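Local coordinates for N-acetyl-beta-D glucosaminidase (Rhizomucor miehei CAU432, PDB 4ZM6), which probably cleaves beta-N-acetylglucosaminide linkages with its glycoside hydrolase family 3 part and carries a GCN5-related glucosamine N-acetyltransferase region that binds acetyl-CoA, at residues D268-D273 with K283-A288; A288-N293 with G319-D324. One frame throughout, in Å; residues are numbered along the deposited sequence.

Interaction 1 (D268-D273 with K283-A288); sequences DCLEMD and KGALMA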
# COMPACT_ATOMS: atom_id res chain seq x y z
N ASP A 268 -13.61 -10.64 -24.91
CA ASP A 268 -13.25 -9.79 -26.04
C ASP A 268 -13.85 -10.45 -27.29
O ASP A 268 -14.32 -11.60 -27.22
CB ASP A 268 -11.72 -9.66 -26.14
CG ASP A 268 -11.27 -8.50 -27.03
OD1 ASP A 268 -12.13 -7.86 -27.67
OD2 ASP A 268 -10.06 -8.23 -27.08
N CYS A 269 -13.85 -9.73 -28.41
CA CYS A 269 -14.41 -10.23 -29.68
C CYS A 269 -13.97 -11.66 -29.99
O CYS A 269 -12.78 -11.93 -30.18
CB CYS A 269 -14.02 -9.30 -30.84
SG CYS A 269 -15.01 -9.50 -32.35
N LEU A 270 -14.94 -12.58 -30.06
CA LEU A 270 -14.66 -13.99 -30.35
C LEU A 270 -14.32 -14.26 -31.83
O LEU A 270 -14.11 -15.41 -32.21
CB LEU A 270 -15.84 -14.87 -29.94
CG LEU A 270 -16.13 -14.98 -28.44
CD1 LEU A 270 -17.44 -15.70 -28.21
CD2 LEU A 270 -15.00 -15.69 -27.72
N GLU A 271 -14.26 -13.22 -32.66
CA GLU A 271 -13.93 -13.37 -34.08
C GLU A 271 -12.48 -12.99 -34.40
O GLU A 271 -12.07 -13.07 -35.56
CB GLU A 271 -14.89 -12.55 -34.94
CG GLU A 271 -16.34 -13.03 -34.86
CD GLU A 271 -17.23 -12.41 -35.92
OE1 GLU A 271 -16.71 -11.77 -36.86
OE2 GLU A 271 -18.47 -12.56 -35.80
N MET A 272 -11.71 -12.59 -33.39
CA MET A 272 -10.29 -12.34 -33.58
C MET A 272 -9.60 -13.68 -33.81
O MET A 272 -10.11 -14.73 -33.40
CB MET A 272 -9.69 -11.64 -32.36
CG MET A 272 -10.27 -10.26 -32.09
SD MET A 272 -10.13 -9.75 -30.36
CE MET A 272 -8.48 -9.06 -30.33
N ASP A 273 -8.45 -13.65 -34.47
CA ASP A 273 -7.76 -14.88 -34.86
C ASP A 273 -7.26 -15.69 -33.66
O ASP A 273 -7.13 -16.91 -33.74
CB ASP A 273 -6.59 -14.59 -35.81
CG ASP A 273 -7.06 -14.11 -37.19
OD1 ASP A 273 -8.14 -14.54 -37.65
OD2 ASP A 273 -6.33 -13.31 -37.81
N LYS A 283 -17.88 -22.33 -31.38
CA LYS A 283 -17.36 -23.22 -30.34
C LYS A 283 -16.74 -22.40 -29.20
O LYS A 283 -16.91 -22.74 -28.02
CB LYS A 283 -16.32 -24.17 -30.96
CG LYS A 283 -15.76 -25.23 -30.01
CD LYS A 283 -16.82 -26.24 -29.57
CE LYS A 283 -16.20 -27.33 -28.71
NZ LYS A 283 -17.19 -28.36 -28.32
N GLY A 284 -16.03 -21.33 -29.56
CA GLY A 284 -15.43 -20.42 -28.60
C GLY A 284 -16.45 -19.74 -27.71
O GLY A 284 -16.14 -19.37 -26.58
N ALA A 285 -17.67 -19.57 -28.22
CA ALA A 285 -18.77 -19.04 -27.43
C ALA A 285 -19.19 -20.00 -26.32
O ALA A 285 -19.44 -19.59 -25.20
CB ALA A 285 -19.96 -18.72 -28.33
N LEU A 286 -19.27 -21.29 -26.66
CA LEU A 286 -19.65 -22.32 -25.69
C LEU A 286 -18.59 -22.48 -24.60
O LEU A 286 -18.91 -22.53 -23.41
CB LEU A 286 -19.88 -23.67 -26.38
CG LEU A 286 -20.20 -24.87 -25.48
CD1 LEU A 286 -21.33 -24.57 -24.50
CD2 LEU A 286 -20.53 -26.09 -26.31
N MET A 287 -17.33 -22.55 -25.03
CA MET A 287 -16.21 -22.71 -24.10
C MET A 287 -16.01 -21.48 -23.21
O MET A 287 -15.45 -21.60 -22.11
CB MET A 287 -14.93 -23.02 -24.87
CG MET A 287 -14.94 -24.37 -25.57
SD MET A 287 -13.59 -24.53 -26.76
CE MET A 287 -12.16 -24.41 -25.70
N ALA A 288 -16.45 -20.31 -23.68
CA ALA A 288 -16.40 -19.08 -22.88
C ALA A 288 -17.35 -19.17 -21.70
O ALA A 288 -16.94 -18.98 -20.56
CB ALA A 288 -16.75 -17.88 -23.74
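Leu270 makes a small, buried apolar contact with Gly284 and Ala285, joining the loop that follows strand 264-267 to helix 281-291 in the family 3 glycosidase domain, a member of the TIM-barrel clan. The two methyl groups of the leucine divide the work. CD1 comes in over the backbone at Ala285, 3.7 Å from CA, and also touches that residue's CB at 3.9 Å. CD2 faces the helix one residue earlier, lying 4.0 Å from the carbonyl O of Gly284. The CB of Leu270 points toward the helix, and with CG anti to the carbonyl carbon (chi1 -67°) both methyl groups end against it. At Gly284, whose CA is 6.7 Å from that of Leu270, no side chain stands on the face turned to the leucine. No hydrogen bond crosses the contact, so the evidence is for van der Waals packing alone. Leu270 belongs to a type I turn from Cys269 to Met272, and Met272 is the N-cap residue before helix 273-276. On the strand side, Asp268 and Leu270 make backbone hydrogen bonds to Val230 and Met297, respectively. Leu270 also touches Ala296 of strand 296-298, while Ala285 continues the packing onto Ala308 of helix 304-318.

Interaction 2 (A288-N293 with G319-D324); sequences ALQAGN and GQLDKD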
# COMPACT_ATOMS: atom_id res chain seq x y z
N ALA A 288 -16.45 -20.31 -23.68
CA ALA A 288 -16.40 -19.08 -22.88
C ALA A 288 -17.35 -19.17 -21.70
O ALA A 288 -16.94 -18.98 -20.56
CB ALA A 288 -16.75 -17.88 -23.74
N LEU A 289 -18.62 -19.48 -21.97
CA LEU A 289 -19.62 -19.61 -20.91
C LEU A 289 -19.33 -20.79 -19.99
O LEU A 289 -19.73 -20.77 -18.82
CB LEU A 289 -21.02 -19.74 -21.51
CG LEU A 289 -21.52 -18.53 -22.30
CD1 LEU A 289 -22.89 -18.82 -22.89
CD2 LEU A 289 -21.58 -17.28 -21.42
N GLN A 290 -18.66 -21.81 -20.51
CA GLN A 290 -18.20 -22.95 -19.69
C GLN A 290 -17.11 -22.52 -18.71
O GLN A 290 -17.07 -23.00 -17.58
CB GLN A 290 -17.69 -24.09 -20.57
CG GLN A 290 -18.80 -24.99 -21.11
CD GLN A 290 -18.31 -25.97 -22.18
OE1 GLN A 290 -17.32 -25.73 -22.86
NE2 GLN A 290 -19.04 -27.08 -22.33
N ALA A 291 -16.24 -21.61 -19.14
CA ALA A 291 -15.16 -21.10 -18.30
C ALA A 291 -15.64 -20.23 -17.14
O ALA A 291 -14.91 -20.04 -16.16
CB ALA A 291 -14.15 -20.34 -19.14
N GLY A 292 -16.86 -19.70 -17.24
CA GLY A 292 -17.44 -18.87 -16.19
C GLY A 292 -17.82 -17.47 -16.62
O GLY A 292 -18.31 -16.68 -15.81
N ASN A 293 -17.57 -17.13 -17.89
CA ASN A 293 -18.03 -15.87 -18.46
C ASN A 293 -19.55 -15.78 -18.37
O ASN A 293 -20.25 -16.79 -18.55
CB ASN A 293 -17.61 -15.73 -19.92
CG ASN A 293 -16.15 -15.36 -20.09
OD1 ASN A 293 -15.79 -14.18 -20.03
ND2 ASN A 293 -15.31 -16.35 -20.34
N GLY A 319 -26.89 -30.91 -21.20
CA GLY A 319 -26.30 -30.72 -19.88
C GLY A 319 -24.81 -30.43 -19.99
O GLY A 319 -24.07 -30.62 -19.03
N GLN A 320 -24.37 -29.98 -21.17
CA GLN A 320 -23.00 -29.50 -21.40
C GLN A 320 -22.79 -28.08 -20.86
O GLN A 320 -21.66 -27.59 -20.83
CB GLN A 320 -22.64 -29.55 -22.89
CG GLN A 320 -22.49 -30.96 -23.45
CD GLN A 320 -21.21 -31.64 -23.01
OE1 GLN A 320 -20.12 -31.26 -23.43
NE2 GLN A 320 -21.34 -32.66 -22.17
N LEU A 321 -23.88 -27.42 -20.47
CA LEU A 321 -23.81 -26.17 -19.72
C LEU A 321 -24.54 -26.35 -18.39
O LEU A 321 -25.66 -26.84 -18.36
CB LEU A 321 -24.47 -25.03 -20.51
CG LEU A 321 -23.64 -24.44 -21.65
CD1 LEU A 321 -24.51 -23.58 -22.55
CD2 LEU A 321 -22.46 -23.63 -21.11
N ASP A 322 -23.88 -25.95 -17.30
CA ASP A 322 -24.50 -26.01 -15.99
C ASP A 322 -25.64 -25.00 -15.95
O ASP A 322 -25.42 -23.79 -15.91
CB ASP A 322 -23.47 -25.73 -14.89
CG ASP A 322 -23.96 -26.14 -13.51
OD1 ASP A 322 -25.19 -26.15 -13.27
OD2 ASP A 322 -23.11 -26.46 -12.65
N LYS A 323 -26.87 -25.52 -15.98
CA LYS A 323 -28.09 -24.70 -15.97
C LYS A 323 -28.19 -23.79 -14.74
O LYS A 323 -28.75 -22.70 -14.82
CB LYS A 323 -29.33 -25.60 -16.06
CG LYS A 323 -29.69 -26.00 -17.49
CD LYS A 323 -30.19 -27.43 -17.61
CE LYS A 323 -29.09 -28.37 -18.10
NZ LYS A 323 -29.58 -29.76 -18.31
N ASP A 324 -27.66 -24.25 -13.61
CA ASP A 324 -27.65 -23.45 -12.38
C ASP A 324 -26.74 -22.22 -12.53
O ASP A 324 -27.06 -21.15 -12.01
CB ASP A 324 -27.19 -24.31 -11.20
CG ASP A 324 -27.59 -23.73 -9.86
OD1 ASP A 324 -27.05 -22.67 -9.49
OD2 ASP A 324 -28.43 -24.35 -9.17
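The backbones of the last turn of helix 281-291 and the connection between helices 304-318 and 323-340 come closest at Gln290 and Leu321, whose CA atoms are 6.5 Å apart. This is a helix end packed against a helix-to-helix connection in the TIM-barrel-clan domain, and it combines one polar bond with a small apolar contact. The polar part is the amide of Gln290: NE2 donates to the backbone O of Gln320 at 3.1 Å. The bond is nearly straight at the hydrogen (171°) and lies close to the plane of the donor amide, while the donor is tilted from the plane of the carbonyl. An extended chain beyond CG carries the amide out to that carbonyl. The apolar part is Leu321, whose CD2 meets Gln290 CG at 3.9 Å and Leu289 CB at 4.2 Å. The Leu321 and Gln290 side chains cross at about a right angle, the leucine methyl lying against CG of the glutamine.

Both segments contain helix boundaries. Helix 281-291 closes in a Schellman motif, with Gly292 at positive phi (121°) and weak bonds from Asn293 N to Ala288 O and from Gly292 N to Leu289 O. In the other segment, Asp322 occupies the N-cap position of helix 323-340, and its OD1 accepts from Asp324 N at 3.1 Å. The first helix end has a side-chain bond too: Asn293 ND2 reaches back to Ala288 O at 3.1 Å, approaching from above the carbonyl plane.

Helix 281-291 carries both contacts in series: interaction 1 uses Gly284 and Ala285, interaction 2 uses Leu289 and Gln290 at its C-terminal end, and the two share Ala288 at their boundary. Their centres are 14 Å apart. The bridge between them is direct, with Leu286 CD1 of the first packing 3.7 Å from Leu321 CG of the second. Leu286 also touches Val311 and Ala315 of helix 304-318, and Gln320 touches Ala315 as well, so that helix borders both contacts. Interaction 1 is buried, whereas interaction 2 is only partly buried, with Gln290 and Gln320 exposed. Both lie in the glycosidase part, away from the acetyl-CoA pocket that residues between 520 and 676 form.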